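Local coordinates for FMN-dependent nitronate monooxygenase (Shewanella oneidensis, PDB 5LSM), which probably uses bound FMN to oxidise propionate 3-nitronate with molecular oxygen, yielding 3-oxopropanoate, nitrate and nitrite, and so detoxifies the nitronate, at residues I11-I16 with S342-L347; L28-S33 with T56-Q61; K123-V128 with K145-K150; S259-H264 with R277-R282; A266-F271 with R282-M287. All blocks are in the same frame, centred on the assembly; numbering follows the deposited sequence.

Interaction 1 of 5, residues I11-I16 with S342-L347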
# COMPACT_ATOMS: atom_id res chain seq x y z
N ILE A 11 -21.70 20.76 4.01
CA ILE A 11 -21.35 20.22 5.34
C ILE A 11 -20.27 21.06 6.00
O ILE A 11 -19.55 21.82 5.34
CB ILE A 11 -20.84 18.76 5.28
CG1 ILE A 11 -19.68 18.62 4.31
CG2 ILE A 11 -21.97 17.82 4.89
CD1 ILE A 11 -19.12 17.22 4.24
N GLU A 12 -20.13 20.88 7.31
CA GLU A 12 -19.23 21.70 8.10
C GLU A 12 -17.79 21.16 8.01
O GLU A 12 -16.85 21.93 7.86
CB GLU A 12 -19.70 21.76 9.55
CG GLU A 12 -19.37 23.05 10.27
CD GLU A 12 -19.74 23.01 11.75
OE1 GLU A 12 -20.88 22.62 12.07
OE2 GLU A 12 -18.89 23.36 12.60
N PHE A 13 -17.62 19.85 8.10
CA PHE A 13 -16.28 19.27 8.22
C PHE A 13 -16.00 18.35 7.03
O PHE A 13 -16.91 17.75 6.47
CB PHE A 13 -16.17 18.49 9.52
CG PHE A 13 -16.36 19.33 10.76
CD1 PHE A 13 -15.61 20.48 10.97
CD2 PHE A 13 -17.18 18.89 11.79
CE1 PHE A 13 -15.72 21.22 12.15
CE2 PHE A 13 -17.29 19.60 12.98
CZ PHE A 13 -16.57 20.78 13.15
N PRO A 14 -14.73 18.27 6.61
CA PRO A 14 -14.47 17.49 5.41
C PRO A 14 -14.16 16.03 5.75
O PRO A 14 -13.22 15.46 5.19
CB PRO A 14 -13.25 18.19 4.81
CG PRO A 14 -12.50 18.70 5.99
CD PRO A 14 -13.56 19.07 7.02
N ILE A 15 -14.99 15.44 6.62
CA ILE A 15 -14.95 14.01 6.93
C ILE A 15 -16.18 13.31 6.36
O ILE A 15 -17.31 13.76 6.56
CB ILE A 15 -14.97 13.78 8.46
CG1 ILE A 15 -13.91 14.62 9.15
CG2 ILE A 15 -14.79 12.31 8.78
CD1 ILE A 15 -12.51 14.43 8.60
N ILE A 16 -15.97 12.22 5.65
CA ILE A 16 -17.06 11.34 5.23
C ILE A 16 -16.91 10.06 6.01
O ILE A 16 -15.82 9.50 6.08
CB ILE A 16 -17.02 11.03 3.71
CG1 ILE A 16 -17.10 12.35 2.90
CG2 ILE A 16 -18.16 10.07 3.30
CD1 ILE A 16 -17.00 12.17 1.41
N SER A 342 -12.69 14.48 16.91
CA SER A 342 -11.25 14.05 16.99
C SER A 342 -10.50 14.44 15.70
O SER A 342 -9.37 14.93 15.75
CB SER A 342 -11.10 12.52 17.19
N PHE A 343 -11.13 14.14 14.56
CA PHE A 343 -10.43 14.02 13.29
C PHE A 343 -10.04 15.36 12.69
O PHE A 343 -9.25 15.40 11.74
CB PHE A 343 -11.30 13.27 12.27
CG PHE A 343 -11.59 11.84 12.63
CD1 PHE A 343 -10.71 11.09 13.40
CD2 PHE A 343 -12.71 11.22 12.13
CE1 PHE A 343 -10.98 9.77 13.71
CE2 PHE A 343 -12.96 9.89 12.40
CZ PHE A 343 -12.10 9.17 13.20
N VAL A 344 -10.64 16.45 13.16
CA VAL A 344 -10.48 17.76 12.51
C VAL A 344 -9.68 18.78 13.33
O VAL A 344 -9.49 19.89 12.89
CB VAL A 344 -11.84 18.35 12.13
CG1 VAL A 344 -12.62 17.36 11.28
CG2 VAL A 344 -12.65 18.73 13.35
N LEU A 345 -9.15 18.36 14.47
CA LEU A 345 -8.31 19.22 15.32
C LEU A 345 -7.08 19.83 14.64
O LEU A 345 -6.67 20.94 14.99
CB LEU A 345 -7.84 18.43 16.54
CG LEU A 345 -8.76 18.31 17.75
CD1 LEU A 345 -10.12 18.92 17.54
CD2 LEU A 345 -8.88 16.85 18.17
N SER A 346 -6.45 19.08 13.73
CA SER A 346 -5.19 19.52 13.11
C SER A 346 -5.39 20.37 11.84
O SER A 346 -4.40 20.72 11.19
CB SER A 346 -4.30 18.31 12.78
OG SER A 346 -3.73 17.74 13.95
N LEU A 347 -6.63 20.71 11.51
CA LEU A 347 -6.93 21.51 10.30
C LEU A 347 -7.15 22.99 10.60
O LEU A 347 -7.55 23.35 11.71
CB LEU A 347 -8.17 20.96 9.60
CG LEU A 347 -8.09 19.48 9.25
CD1 LEU A 347 -9.34 19.05 8.49
CD2 LEU A 347 -6.82 19.20 8.46
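Residues 11-16 run as a loop into strand 15-17, the first strand of the eight-stranded parallel barrel of this TIM-barrel domain. Residues 342-347 form two successive type I turns, Ser342 to Leu345 and Val344 to Leu347. The backbones stay well apart, with Phe13 CA 7.4 Å from Val344 CA, so side chains alone make the contact. An inverse gamma turn centred on Pro14 separates Phe13 from Ile15. Both of these residues send CB toward the turns, and Val344 sits between them. Its CG1 packs on Ile15 CG1 at 3.7 Å. Its CG2 lies over one face of the Phe13 ring, 4.3 Å from the centroid and 16° off the normal, a CH-pi contact. Ile15 CG1 is anti to the carbonyl carbon (chi1 -51°), and CD1 then reaches Phe343 CB at 4.0 Å. Ile15 CG2 meets the edge of the Phe343 ring near its plane. An alanine at Ile15 would remove CG1, CG2 and CD1 and would probably loosen the packing of Val344 and Phe343 against the strand. On the sheet side, Pro14 and Ile16 bond through their backbones to Val235 of strand 234-237. Helix 221-229 lies beside the contact, with Met228 touching Pro14 and Leu347. Those two side chains meet tip to tip, Pro14 CG 4.0 Å from Leu347 CD1.

Interaction 2 of 5, residues L28-S33 with T56-Q61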
# COMPACT_ATOMS: atom_id res chain seq x y z
N LEU A 28 -25.44 5.58 12.92
CA LEU A 28 -24.08 6.09 12.68
C LEU A 28 -24.11 7.23 11.66
O LEU A 28 -23.49 8.28 11.85
CB LEU A 28 -23.14 4.97 12.23
CG LEU A 28 -21.70 5.41 11.96
CD1 LEU A 28 -21.05 5.89 13.23
CD2 LEU A 28 -20.88 4.31 11.30
N ALA A 29 -24.86 7.03 10.58
CA ALA A 29 -25.07 8.11 9.61
C ALA A 29 -25.64 9.38 10.28
O ALA A 29 -25.10 10.46 10.11
CB ALA A 29 -25.96 7.64 8.47
N ILE A 30 -26.67 9.23 11.09
CA ILE A 30 -27.25 10.37 11.82
C ILE A 30 -26.18 11.08 12.65
O ILE A 30 -26.07 12.30 12.61
CB ILE A 30 -28.37 9.89 12.79
CG1 ILE A 30 -29.62 9.44 12.01
CG2 ILE A 30 -28.74 10.99 13.78
CD1 ILE A 30 -30.52 8.51 12.80
N ALA A 31 -25.43 10.31 13.43
CA ALA A 31 -24.52 10.90 14.40
C ALA A 31 -23.42 11.70 13.70
O ALA A 31 -23.05 12.78 14.17
CB ALA A 31 -23.91 9.82 15.30
N VAL A 32 -22.92 11.19 12.58
CA VAL A 32 -21.84 11.86 11.85
C VAL A 32 -22.32 13.10 11.11
O VAL A 32 -21.61 14.13 11.08
CB VAL A 32 -21.10 10.90 10.87
CG1 VAL A 32 -20.03 11.66 10.11
CG2 VAL A 32 -20.49 9.72 11.61
N SER A 33 -23.51 13.03 10.51
CA SER A 33 -24.08 14.20 9.84
C SER A 33 -24.46 15.29 10.84
O SER A 33 -24.14 16.46 10.62
CB SER A 33 -25.28 13.81 8.98
OG SER A 33 -24.86 13.15 7.79
N THR A 56 -36.12 6.76 6.14
CA THR A 56 -37.13 7.45 6.92
C THR A 56 -36.59 7.71 8.35
O THR A 56 -36.65 8.84 8.85
CB THR A 56 -38.48 6.67 6.92
OG1 THR A 56 -39.08 6.77 5.63
CG2 THR A 56 -39.46 7.24 7.94
N ALA A 57 -35.96 6.70 8.94
CA ALA A 57 -35.30 6.87 10.24
C ALA A 57 -34.21 7.95 10.23
O ALA A 57 -34.08 8.71 11.18
CB ALA A 57 -34.73 5.55 10.73
N ILE A 58 -33.45 8.06 9.15
CA ILE A 58 -32.45 9.13 9.06
C ILE A 58 -33.12 10.50 9.02
O ILE A 58 -32.72 11.41 9.77
CB ILE A 58 -31.51 8.95 7.85
CG1 ILE A 58 -30.55 7.78 8.11
CG2 ILE A 58 -30.72 10.22 7.58
CD1 ILE A 58 -29.96 7.17 6.85
N ARG A 59 -34.19 10.64 8.24
CA ARG A 59 -34.76 11.95 7.98
C ARG A 59 -35.54 12.52 9.16
O ARG A 59 -35.76 13.73 9.23
CB ARG A 59 -35.63 11.93 6.72
CG ARG A 59 -34.83 11.87 5.42
CD ARG A 59 -33.80 12.99 5.27
NE ARG A 59 -33.54 13.29 3.86
CZ ARG A 59 -32.40 13.77 3.36
NH1 ARG A 59 -31.38 14.06 4.16
NH2 ARG A 59 -32.29 13.99 2.06
N SER A 60 -35.90 11.69 10.12
CA SER A 60 -36.66 12.20 11.24
C SER A 60 -35.78 12.47 12.45
O SER A 60 -36.30 12.65 13.55
CB SER A 60 -37.77 11.23 11.59
OG SER A 60 -37.24 9.97 11.89
N GLN A 61 -34.46 12.46 12.27
CA GLN A 61 -33.53 12.87 13.34
C GLN A 61 -32.56 13.96 12.88
O GLN A 61 -31.89 14.58 13.71
CB GLN A 61 -32.75 11.64 13.86
CG GLN A 61 -33.52 10.76 14.84
CD GLN A 61 -32.66 9.72 15.56
OE1 GLN A 61 -31.51 9.97 15.92
NE2 GLN A 61 -33.24 8.57 15.82
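Ala29 is the first residue of 28-33 to meet the other helix. Its methyl points toward 56-61 and touches the end of Ile58, CB to CD1 at 4.3 Å. Ile30 follows and carries most of the contact. Ile30 CA is 6.0 Å from Ile58 CA, so the two backbones come close here. Ile30 CG1 is anti to the carbonyl carbon (chi1 -71°) and lies against the backbone of Ile58, 4.1 Å from its CA. Ile30 CD1 extends to the Ala57 carbonyl, 3.9 Å from its O. The same methyl also meets the amide of Gln61, 3.6 Å from OE1. CG2, anti to the backbone N, meets that OE1 too, so both methyls of the isoleucine lie against the carboxamide oxygen from one side. Gln61 is extended beyond CG and crosses Ile30 at about a right angle. Its aliphatic CB adds to the packing, 4.0 Å from Ile30 CD1. This glutamine is exposed, so it covers the outer side of a buried isoleucine. Further along, Ser33 turns to other partners, with OG bonded to Pro65 O and Gly39 N. Ile58 and Ser33 both touch Ile66 of strand 66-71, which places the pair of helices against the sheet. The arrangement is side-by-side packing of two successive outer helices, 26-35 and 48-59, as in a TIM-barrel-type alpha/beta domain.

Interaction 3 of 5, residues K123-V128 with K145-K150; sequences KFKPEV and KSWGSK
Residues 125-128 and 147-150 run nearly parallel, 7° apart, and close up to a parallel beta bridge between Val128 and Lys150. Lys150 N donates to Glu127 O at 2.9 Å, approaching from above the carbonyl plane. One residue earlier, Ser149 OG stands anti to the carbonyl carbon (chi1 -54°) and donates to Pro126 O at 2.6 Å. This bond lies in the carbonyl plane. Successive carbonyls of one segment are thus gripped by a side chain and by the backbone of the other. Glu127 O also accepts from a water, which bonds to Gly148 O and to Lys150 NZ. Lys150 bends at chi2 and chi4, so its amine folds back to Gly148 O at 3.1 Å, nearly along the C=O axis. Gly148, with positive phi, ends the preceding helix in a Schellman motif. Farther out the contact is van der Waals packing. Lys125 crosses Trp147 obliquely, its CG 3.8 Å from Trp147 CB and its CD 3.6 Å from Trp147 O. Pro126 CD is 4.2 Å from Trp147 CE3. Glu127 points CB away from 145-150; its carboxylate bonds Ile66 N and, in a salt bridge, Arg59. The bridge joins the starts of strands 128-132 and 150-155, which are neighbours in the parallel sheet. Trp147 and Pro126 both rest on Leu121 of helix 115-124, while Val128 and Lys150 touch Phe9 of helix 4-9.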
# COMPACT_ATOMS: atom_id res chain seq x y z
N LYS A 123 -38.03 9.63 -3.56
CA LYS A 123 -38.83 10.24 -2.48
C LYS A 123 -37.97 11.07 -1.51
O LYS A 123 -38.40 12.11 -1.04
CB LYS A 123 -39.61 9.16 -1.71
N PHE A 124 -36.75 10.62 -1.25
CA PHE A 124 -35.90 11.24 -0.23
C PHE A 124 -34.90 12.25 -0.78
O PHE A 124 -34.56 13.21 -0.10
CB PHE A 124 -35.17 10.17 0.60
CG PHE A 124 -36.10 9.30 1.38
CD1 PHE A 124 -36.66 9.75 2.57
CD2 PHE A 124 -36.52 8.08 0.88
CE1 PHE A 124 -37.59 8.99 3.25
CE2 PHE A 124 -37.41 7.29 1.58
CZ PHE A 124 -37.95 7.75 2.77
N LYS A 125 -34.41 12.03 -2.00
CA LYS A 125 -33.48 12.96 -2.68
C LYS A 125 -32.20 13.26 -1.91
O LYS A 125 -32.00 14.37 -1.44
CB LYS A 125 -34.19 14.27 -3.04
CG LYS A 125 -35.20 14.11 -4.16
CD LYS A 125 -35.47 15.44 -4.85
CE LYS A 125 -35.97 16.48 -3.86
NZ LYS A 125 -36.73 17.55 -4.56
N PRO A 126 -31.32 12.25 -1.80
CA PRO A 126 -30.08 12.31 -1.04
C PRO A 126 -29.12 13.36 -1.55
O PRO A 126 -28.92 13.48 -2.74
CB PRO A 126 -29.46 10.93 -1.26
CG PRO A 126 -30.62 10.05 -1.55
CD PRO A 126 -31.57 10.89 -2.32
N GLU A 127 -28.46 14.03 -0.63
CA GLU A 127 -27.49 15.05 -0.99
C GLU A 127 -26.35 14.42 -1.77
O GLU A 127 -25.90 14.96 -2.78
CB GLU A 127 -27.00 15.76 0.27
CG GLU A 127 -28.07 16.62 0.96
CD GLU A 127 -29.20 15.81 1.60
OE1 GLU A 127 -28.98 14.62 1.96
OE2 GLU A 127 -30.31 16.35 1.75
N VAL A 128 -25.92 13.24 -1.35
CA VAL A 128 -24.99 12.51 -2.18
C VAL A 128 -25.34 11.04 -2.31
O VAL A 128 -25.95 10.44 -1.42
CB VAL A 128 -23.48 12.76 -1.83
CG1 VAL A 128 -23.28 14.00 -0.95
CG2 VAL A 128 -22.83 11.55 -1.22
N LYS A 145 -28.97 12.84 -10.86
CA LYS A 145 -28.50 14.23 -10.88
C LYS A 145 -29.68 15.18 -10.81
O LYS A 145 -29.55 16.30 -10.35
CB LYS A 145 -27.70 14.52 -12.15
CG LYS A 145 -26.41 13.74 -12.30
CD LYS A 145 -25.20 14.56 -11.90
CE LYS A 145 -23.90 13.80 -12.13
NZ LYS A 145 -23.33 14.08 -13.48
N SER A 146 -30.83 14.74 -11.33
CA SER A 146 -32.00 15.58 -11.42
C SER A 146 -32.77 15.66 -10.10
O SER A 146 -33.76 16.38 -10.01
CB SER A 146 -32.93 15.05 -12.52
OG SER A 146 -33.69 13.98 -12.04
N TRP A 147 -32.30 14.94 -9.09
CA TRP A 147 -32.72 15.18 -7.70
C TRP A 147 -31.93 16.29 -7.02
O TRP A 147 -32.23 16.67 -5.91
CB TRP A 147 -32.54 13.92 -6.86
CG TRP A 147 -33.16 12.71 -7.43
CD1 TRP A 147 -34.28 12.65 -8.19
CD2 TRP A 147 -32.74 11.36 -7.22
NE1 TRP A 147 -34.58 11.35 -8.48
CE2 TRP A 147 -33.66 10.53 -7.89
CE3 TRP A 147 -31.67 10.77 -6.53
CZ2 TRP A 147 -33.54 9.15 -7.91
CZ3 TRP A 147 -31.56 9.40 -6.53
CH2 TRP A 147 -32.47 8.60 -7.23
N GLY A 148 -30.88 16.78 -7.67
CA GLY A 148 -29.92 17.66 -7.00
C GLY A 148 -28.73 16.92 -6.40
O GLY A 148 -27.78 17.56 -5.94
N SER A 149 -28.78 15.59 -6.40
CA SER A 149 -27.79 14.75 -5.73
C SER A 149 -26.44 14.90 -6.41
O SER A 149 -26.36 14.96 -7.63
CB SER A 149 -28.20 13.30 -5.79
OG SER A 149 -29.50 13.12 -5.26
N LYS A 150 -25.39 15.03 -5.61
CA LYS A 150 -24.04 14.89 -6.13
C LYS A 150 -23.74 13.43 -6.21
O LYS A 150 -24.14 12.65 -5.34
CB LYS A 150 -23.02 15.57 -5.20
CG LYS A 150 -23.32 17.02 -4.91
CD LYS A 150 -23.30 17.86 -6.17
CE LYS A 150 -23.78 19.28 -5.89
NZ LYS A 150 -25.19 19.25 -5.39
O HOH W 1 -26.47 17.57 -3.50

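Interaction 4 of 5, residues S259-H264 with R277-R282; sequences SDAAQH and RGIVNR
Val280 and His264 meet twice, once through the backbone and once through the side chains. Val280 N donates to His264 O at 3.0 Å, in the carbonyl plane and with an N-H...O angle of 157°. This bond carries on the antiparallel pairing of strands 265-268 and 276-279 just beyond their ends. Val280 CG2 then sits squarely over one face of the imidazole, 3.7 Å from the ring centroid and 6° off the normal. This is a close, centred CH-pi contact. All five ring atoms lie at similar distances from that methyl, Val280 CG2 being 3.8 Å from His264 NE2 and 4.0 Å from His264 CG. The ring gets there because CG is anti to the backbone N (chi1 -176°), while Val280 CG2 is anti to its own carbonyl carbon. Beside this pair, Ile279 packs on the preceding turn. Its CG2 lies 3.5 Å from Ala261 O, and its CG1 lies 3.8 Å from Ala262 CA. Its CD1 reaches the Ala262 methyl.

The next shell fixes the two sides. Within 259-264, His264 N bonds to Ala261 O at 2.9 Å, which closes the turn under the histidine. His264 NE2 is hydrogen-bonded to Thr192 OG1 of the second subunit, so the imidazole is held across the dimer interface as well as by the valine. Asn281 follows Val280 at the N-cap position, and its OD1 accepts from Met284 N. The contact joins the turn after helix 251-258 to the end of strand 276-279, just before helix 282-287. Strand 276-279 pairs with strand 265-268, where Ala266 touches Val280.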
# COMPACT_ATOMS: atom_id res chain seq x y z
N SER A 259 -7.75 -7.23 19.26
CA SER A 259 -6.62 -8.15 19.37
C SER A 259 -5.43 -7.72 18.51
O SER A 259 -5.55 -6.87 17.64
CB SER A 259 -7.06 -9.54 18.94
OG SER A 259 -7.26 -9.58 17.54
N ASP A 260 -4.30 -8.39 18.71
CA ASP A 260 -3.12 -8.11 17.92
C ASP A 260 -3.10 -8.86 16.58
O ASP A 260 -2.32 -8.53 15.69
CB ASP A 260 -1.84 -8.35 18.74
CG ASP A 260 -1.69 -9.79 19.21
OD1 ASP A 260 -2.05 -10.71 18.45
OD2 ASP A 260 -1.17 -10.00 20.33
N ALA A 261 -4.04 -9.79 16.39
CA ALA A 261 -4.37 -10.28 15.05
C ALA A 261 -4.85 -9.16 14.09
O ALA A 261 -4.61 -9.20 12.89
CB ALA A 261 -5.43 -11.38 15.14
N ALA A 262 -5.52 -8.15 14.64
CA ALA A 262 -6.05 -7.07 13.83
C ALA A 262 -4.99 -6.43 12.93
O ALA A 262 -5.30 -5.94 11.86
CB ALA A 262 -6.69 -6.01 14.71
N GLN A 263 -3.73 -6.44 13.38
CA GLN A 263 -2.61 -5.87 12.63
C GLN A 263 -2.30 -6.57 11.32
O GLN A 263 -1.75 -5.94 10.41
CB GLN A 263 -1.34 -5.82 13.48
CG GLN A 263 -1.38 -4.76 14.59
CD GLN A 263 -0.31 -4.98 15.65
OE1 GLN A 263 -0.59 -5.54 16.71
NE2 GLN A 263 0.92 -4.55 15.36
N HIS A 264 -2.59 -7.88 11.22
CA HIS A 264 -2.33 -8.63 9.99
C HIS A 264 -3.60 -8.80 9.15
O HIS A 264 -4.49 -9.57 9.52
CB HIS A 264 -1.72 -10.00 10.29
CG HIS A 264 -1.34 -10.78 9.06
ND1 HIS A 264 -1.11 -12.14 9.09
CD2 HIS A 264 -1.11 -10.38 7.79
CE1 HIS A 264 -0.80 -12.55 7.87
NE2 HIS A 264 -0.78 -11.50 7.06
N ARG A 277 -10.41 -6.59 1.90
CA ARG A 277 -9.39 -6.63 2.96
C ARG A 277 -10.04 -6.92 4.31
O ARG A 277 -10.94 -6.18 4.76
CB ARG A 277 -8.59 -5.32 3.04
CG ARG A 277 -7.48 -5.34 4.10
CD ARG A 277 -6.67 -4.03 4.15
NE ARG A 277 -5.86 -3.85 2.94
CZ ARG A 277 -4.76 -4.55 2.64
NH1 ARG A 277 -4.24 -5.41 3.50
NH2 ARG A 277 -4.17 -4.37 1.48
N GLY A 278 -9.55 -7.96 4.97
CA GLY A 278 -10.03 -8.30 6.30
C GLY A 278 -8.96 -8.92 7.17
O GLY A 278 -7.99 -9.44 6.66
N ILE A 279 -9.13 -8.84 8.48
CA ILE A 279 -8.23 -9.50 9.41
C ILE A 279 -8.05 -10.97 9.01
O ILE A 279 -9.01 -11.61 8.58
CB ILE A 279 -8.74 -9.40 10.85
CG1 ILE A 279 -8.77 -7.94 11.30
CG2 ILE A 279 -7.83 -10.19 11.79
CD1 ILE A 279 -9.69 -7.67 12.45
N VAL A 280 -6.80 -11.45 9.05
CA VAL A 280 -6.47 -12.78 8.51
C VAL A 280 -6.96 -13.83 9.48
O VAL A 280 -6.67 -13.75 10.67
CB VAL A 280 -4.94 -12.95 8.27
CG1 VAL A 280 -4.57 -14.42 8.10
CG2 VAL A 280 -4.50 -12.15 7.05
N ASN A 281 -7.73 -14.79 8.96
CA ASN A 281 -8.25 -15.89 9.77
C ASN A 281 -7.91 -17.27 9.17
O ASN A 281 -7.19 -17.37 8.17
CB ASN A 281 -9.76 -15.72 10.04
CG ASN A 281 -10.60 -15.54 8.76
OD1 ASN A 281 -10.30 -16.08 7.72
ND2 ASN A 281 -11.70 -14.85 8.90
N ARG A 282 -8.36 -18.34 9.84
CA ARG A 282 -8.00 -19.71 9.45
C ARG A 282 -8.43 -19.97 8.01
O ARG A 282 -7.67 -20.54 7.21
CB ARG A 282 -8.68 -20.72 10.39
CG ARG A 282 -8.44 -22.20 10.05
CD ARG A 282 -9.37 -23.09 10.86
NE ARG A 282 -9.42 -24.47 10.38
CZ ARG A 282 -10.37 -25.35 10.71
NH1 ARG A 282 -11.35 -25.01 11.54
NH2 ARG A 282 -10.36 -26.58 10.19

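Interaction 5 of 5, residues A266-F271 with R282-M287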
# COMPACT_ATOMS: atom_id res chain seq x y z
N ALA A 266 -5.31 -9.00 4.93
CA ALA A 266 -4.98 -9.34 3.55
C ALA A 266 -6.18 -9.30 2.64
O ALA A 266 -7.33 -9.43 3.08
CB ALA A 266 -4.29 -10.70 3.47
N LEU A 267 -5.92 -9.11 1.36
CA LEU A 267 -6.98 -9.16 0.37
C LEU A 267 -7.40 -10.62 0.18
O LEU A 267 -6.55 -11.49 0.03
CB LEU A 267 -6.48 -8.58 -0.95
CG LEU A 267 -6.03 -7.13 -0.89
CD1 LEU A 267 -5.52 -6.69 -2.25
CD2 LEU A 267 -7.20 -6.25 -0.45
N THR A 268 -8.71 -10.87 0.26
CA THR A 268 -9.28 -12.21 0.10
C THR A 268 -10.56 -12.15 -0.73
O THR A 268 -11.34 -11.22 -0.57
CB THR A 268 -9.61 -12.85 1.47
OG1 THR A 268 -10.28 -14.09 1.27
CG2 THR A 268 -10.51 -11.97 2.31
N ASN A 269 -10.73 -13.10 -1.65
CA ASN A 269 -11.99 -13.25 -2.38
C ASN A 269 -12.88 -14.35 -1.82
O ASN A 269 -13.92 -14.68 -2.40
CB ASN A 269 -11.73 -13.49 -3.86
CG ASN A 269 -10.99 -14.81 -4.14
OD1 ASN A 269 -10.25 -15.32 -3.32
ND2 ASN A 269 -11.15 -15.31 -5.34
N LEU A 270 -12.50 -14.91 -0.68
CA LEU A 270 -13.07 -16.17 -0.22
C LEU A 270 -14.52 -16.02 0.24
O LEU A 270 -15.28 -16.97 0.18
CB LEU A 270 -12.23 -16.79 0.92
CG LEU A 270 -10.89 -17.42 0.50
CD1 LEU A 270 -10.07 -17.80 1.71
CD2 LEU A 270 -11.10 -18.64 -0.37
N PHE A 271 -14.91 -14.83 0.68
CA PHE A 271 -16.21 -14.65 1.32
C PHE A 271 -17.27 -14.13 0.37
O PHE A 271 -18.46 -14.24 0.65
CB PHE A 271 -16.11 -13.69 2.50
CG PHE A 271 -15.12 -14.11 3.53
CD1 PHE A 271 -15.49 -14.99 4.53
CD2 PHE A 271 -13.80 -13.71 3.45
CE1 PHE A 271 -14.58 -15.40 5.48
CE2 PHE A 271 -12.88 -14.11 4.40
CZ PHE A 271 -13.27 -14.97 5.41
N ARG A 282 -8.36 -18.34 9.84
CA ARG A 282 -8.00 -19.71 9.45
C ARG A 282 -8.43 -19.97 8.01
O ARG A 282 -7.67 -20.54 7.21
CB ARG A 282 -8.68 -20.72 10.39
CG ARG A 282 -8.44 -22.20 10.05
CD ARG A 282 -9.37 -23.09 10.86
NE ARG A 282 -9.42 -24.47 10.38
CZ ARG A 282 -10.37 -25.35 10.71
NH1 ARG A 282 -11.35 -25.01 11.54
NH2 ARG A 282 -10.36 -26.58 10.19
N PHE A 283 -9.66 -19.58 7.70
CA PHE A 283 -10.23 -19.83 6.38
C PHE A 283 -9.32 -19.20 5.31
O PHE A 283 -8.90 -19.87 4.36
CB PHE A 283 -11.68 -19.30 6.32
CG PHE A 283 -12.41 -19.63 5.04
CD1 PHE A 283 -12.31 -20.88 4.45
CD2 PHE A 283 -13.22 -18.68 4.45
CE1 PHE A 283 -12.99 -21.17 3.28
CE2 PHE A 283 -13.88 -18.95 3.27
CZ PHE A 283 -13.76 -20.20 2.68
N MET A 284 -8.87 -17.97 5.54
CA MET A 284 -8.00 -17.30 4.58
C MET A 284 -6.63 -17.96 4.53
O MET A 284 -6.08 -18.14 3.43
CB MET A 284 -7.85 -15.82 4.92
CG MET A 284 -9.13 -15.00 4.86
SD MET A 284 -8.88 -13.42 5.70
CE MET A 284 -10.48 -13.18 6.48
N ALA A 285 -6.07 -18.31 5.68
CA ALA A 285 -4.76 -18.95 5.73
C ALA A 285 -4.75 -20.33 5.03
O ALA A 285 -3.77 -20.67 4.37
CB ALA A 285 -4.27 -19.07 7.15
N GLU A 286 -5.84 -21.09 5.14
CA GLU A 286 -5.86 -22.48 4.65
C GLU A 286 -6.31 -22.56 3.21
O GLU A 286 -5.90 -23.46 2.51
CB GLU A 286 -6.76 -23.37 5.52
CG GLU A 286 -6.20 -23.60 6.91
CD GLU A 286 -7.14 -24.40 7.80
OE1 GLU A 286 -8.25 -24.74 7.34
OE2 GLU A 286 -6.79 -24.65 8.97
N MET A 287 -7.16 -21.63 2.79
CA MET A 287 -7.80 -21.69 1.47
C MET A 287 -7.41 -20.51 0.56
O MET A 287 -7.78 -20.48 -0.62
CB MET A 287 -9.33 -21.75 1.63
CG MET A 287 -9.84 -23.01 2.32
SD MET A 287 -9.58 -24.52 1.35
CE MET A 287 -10.68 -24.21 -0.03
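Leu270 enters the contact with CB against the rim of the Phe283 ring, 3.6 Å from CE2. CG stands anti to the carbonyl carbon (chi1 -74°) and directs the two methyls at helix 282-287. CD1 lies over the centre of the Phe283 face, 4.3 Å from the centroid and 11° off the normal, a CH-pi contact. The same methyl packs on the helix backbone, 3.6 Å from Met284 CA, and touches Met287 CB. CD2 lies 3.8 Å from Met287 O. Phe271 flanks this leucine. The edge of Phe283 is turned toward the face of the Phe271 ring in an offset edge-to-face pair, with planes at 77°. Met284 CE meets the edge of the Phe271 ring, near its plane, 3.3 Å from CE2. Thr268 packs on the middle of that methionine, CB 4.0 Å from Met284 CG. Thr268 OG1, anti to the backbone N, accepts from Leu270 N at 3.1 Å and forms an ST turn. The hydroxyl is also bonded to Pro289 O. A valine at Thr268 would lose both hydroxyl bonds and would probably loosen the turn that presents Leu270 and Phe271. Trp86 of helix 80-89 touches Leu270, Phe283 and Met287 and extends the apolar cluster. The whole is a short helix packed against the end of an antiparallel strand, with an ST turn at the bend and Phe271, Phe283, Leu270 and Met284 packed between them.

In the fold
Interactions 1, 2 and 3 belong to the barrel, 1 tying its first strand to the C-terminal turns; interactions 4 and 5 belong to the antiparallel sheet and helix 282-287. Interactions 1, 2 and 5 have no hydrogen bonds between their segments; 2 and 5 are buried, while 1, 3 and 4 are partly buried. Interaction 3 is the most polar, with backbone, serine and water bonds at a strand start. Interaction 4 has one backbone bond, and His264 is bonded to the second subunit, which Ala266 of interaction 5 also touches. Interactions 2 and 3 touch through the Arg59 to Glu127 salt bridge. Interactions 4 and 5 share Arg282, and Gly278 pairs with Ala266. Interaction 1 encloses the others in sequence.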